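Local coordinates for uncharacterized protein (Bacteroides caccae, PDB 4L7A) that is of unknown function but is probably a zinc-binding metallopeptidase, at residues Arg25-Leu28 and Glu29-Asn33. Numbering follows the deposited sequence. Where two conformers were deposited one is given.
Sequences RWLL and ENYVN
Glu29 donates its backbone N to Arg25 O in an ordinary helical bond, and its extended side chain runs back past that carbonyl. In the conformers given, OE2 lies in a long and doubtful salt bridge to Arg25 NE, at 3.7 Å; OE1 is hydrogen-bonded instead to OH of Tyr271, the C-terminal residue. Asn30 holds the preceding turn twice: its backbone N and its ND2 both bond to Trp26 O, the ND2 to O distance being 2.9 Å with a nearly straight N-H line (167°). With CG anti to its carbonyl carbon (chi1 -73°), the amide folds back over one face of the Trp26 indole, the planes only 18° apart. ND2 lies 3.3 Å from Trp26 CE2, while CB sits over the six-membered ring as a CH-pi contact, 3.8 Å from its centroid. Were Trp26 replaced by an alanine, the Asn30 amide and the Tyr31 ring would probably lose the indole they pack on, and a gap is likely to open toward Lys67 and Ile270. Tyr31 brings CE1 to 3.9 Å from Trp26 CZ3, which meets the phenol at its edge; CD1 also touches Leu27 CD2, and the buried ring reaches helix 59-81, where OH bonds to Ala66 O. Leu27 O accepts from both Tyr31 N and Val32 N, the Val32 N to Leu27 O distance being 3.1 Å, and the valine CB rests against Leu28 CD1. Asn33 N bonds to Leu28 O at 2.8 Å. Tyr31 N still reaches back four residues, but Val32 and Asn33 reach back five, so the spacing widens from alpha-helical to that of a pi-type turn, here near the C-terminal end of helix 17-35.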
loop_
_atom_site.group_PDB
_atom_site.type_symbol
_atom_site.label_atom_id
_atom_site.label_comp_id
_atom_site.label_asym_id
_atom_site.label_seq_id
_atom_site.Cartn_x
_atom_site.Cartn_y
_atom_site.Cartn_z
ATOM N N ARG A 25 18.678 -15.237 4.122
ATOM C CA ARG A 25 18.831 -15.950 2.843
ATOM C C ARG A 25 17.520 -15.846 2.053
ATOM O O ARG A 25 17.531 -15.513 0.884
ATOM C CB ARG A 25 19.271 -17.430 3.052
ATOM C CG ARG A 25 20.342 -17.937 2.059
ATOM C CD ARG A 25 20.688 -19.465 2.204
ATOM N NE ARG A 25 19.773 -20.342 1.452
ATOM C CZ ARG A 25 18.873 -21.170 1.989
ATOM N NH1 ARG A 25 18.753 -21.293 3.297
ATOM N NH2 ARG A 25 18.115 -21.901 1.209
ATOM N N TRP A 26 16.390 -16.106 2.709
ATOM C CA TRP A 26 15.091 -16.042 2.045
ATOM C C TRP A 26 14.817 -14.628 1.508
ATOM O O TRP A 26 14.253 -14.476 0.425
ATOM C CB TRP A 26 14.027 -16.510 3.012
ATOM C CG TRP A 26 12.711 -16.637 2.436
ATOM C CD1 TRP A 26 12.162 -17.771 1.943
ATOM C CD2 TRP A 26 11.746 -15.586 2.205
ATOM N NE1 TRP A 26 10.904 -17.512 1.469
ATOM C CE2 TRP A 26 10.607 -16.190 1.634
ATOM C CE3 TRP A 26 11.715 -14.214 2.485
ATOM C CZ2 TRP A 26 9.453 -15.481 1.305
ATOM C CZ3 TRP A 26 10.551 -13.492 2.174
ATOM C CH2 TRP A 26 9.440 -14.133 1.589
ATOM N N LEU A 27 15.206 -13.600 2.262
ATOM C CA LEU A 27 14.974 -12.214 1.838
ATOM C C LEU A 27 15.874 -11.885 0.630
ATOM O O LEU A 27 15.443 -11.204 -0.332
ATOM C CB LEU A 27 15.219 -11.234 2.966
ATOM C CG LEU A 27 14.182 -11.365 4.078
ATOM C CD1 LEU A 27 14.660 -10.625 5.309
ATOM C CD2 LEU A 27 12.835 -10.811 3.637
ATOM N N LEU A 28 17.112 -12.345 0.664
ATOM C CA LEU A 28 17.983 -12.134 -0.494
ATOM C C LEU A 28 17.296 -12.662 -1.761
ATOM O O LEU A 28 17.228 -11.986 -2.775
ATOM C CB LEU A 28 19.301 -12.837 -0.275
ATOM C CG LEU A 28 20.339 -12.815 -1.404
ATOM C CD1 LEU A 28 20.702 -11.389 -1.779
ATOM C CD2 LEU A 28 21.628 -13.569 -0.984
ATOM N N GLU A 29 16.740 -13.862 -1.646
ATOM C CA GLU A 29 16.194 -14.561 -2.786
ATOM C C GLU A 29 14.809 -14.050 -3.196
ATOM O O GLU A 29 14.480 -14.081 -4.355
ATOM C CB GLU A 29 16.233 -16.074 -2.533
ATOM C CG GLU A 29 17.695 -16.591 -2.316
ATOM C CD GLU A 29 17.802 -17.998 -1.735
ATOM O OE1 GLU A 29 16.791 -18.662 -1.446
ATOM O OE2 GLU A 29 18.933 -18.448 -1.561
ATOM N N ASN A 30 14.010 -13.576 -2.261
ATOM C CA ASN A 30 12.669 -13.182 -2.607
ATOM C C ASN A 30 12.395 -11.662 -2.735
ATOM O O ASN A 30 11.344 -11.297 -3.209
ATOM C CB ASN A 30 11.665 -13.752 -1.603
ATOM C CG ASN A 30 11.458 -15.236 -1.768
ATOM O OD1 ASN A 30 10.576 -15.659 -2.486
ATOM N ND2 ASN A 30 12.320 -16.029 -1.155
ATOM N N TYR A 31 13.271 -10.817 -2.225
ATOM C CA TYR A 31 13.088 -9.374 -2.243
ATOM C C TYR A 31 14.244 -8.706 -2.986
ATOM O O TYR A 31 14.022 -7.981 -3.940
ATOM C CB TYR A 31 12.968 -8.804 -0.823
ATOM C CG TYR A 31 11.534 -8.825 -0.252
ATOM C CD1 TYR A 31 11.014 -9.953 0.305
ATOM C CD2 TYR A 31 10.739 -7.718 -0.314
ATOM C CE1 TYR A 31 9.705 -9.985 0.819
ATOM C CE2 TYR A 31 9.434 -7.717 0.188
ATOM C CZ TYR A 31 8.930 -8.844 0.770
ATOM O OH TYR A 31 7.656 -8.870 1.269
ATOM N N VAL A 32 15.469 -9.016 -2.591
ATOM C CA VAL A 32 16.656 -8.368 -3.154
ATOM C C VAL A 32 16.855 -8.786 -4.588
ATOM O O VAL A 32 16.852 -7.931 -5.474
ATOM C CB VAL A 32 17.954 -8.698 -2.418
ATOM C CG1 VAL A 32 19.140 -7.946 -3.109
ATOM C CG2 VAL A 32 17.896 -8.277 -0.967
ATOM N N ASN A 33 16.935 -10.085 -4.839
ATOM C CA ASN A 33 17.219 -10.491 -6.207
ATOM C C ASN A 33 16.158 -10.155 -7.239
ATOM O O ASN A 33 16.530 -9.662 -8.280
ATOM C CB ASN A 33 17.658 -11.939 -6.310
ATOM C CG ASN A 33 19.008 -12.153 -5.673
ATOM O OD1 ASN A 33 19.741 -11.211 -5.395
ATOM N ND2 ASN A 33 19.320 -13.391 -5.384
#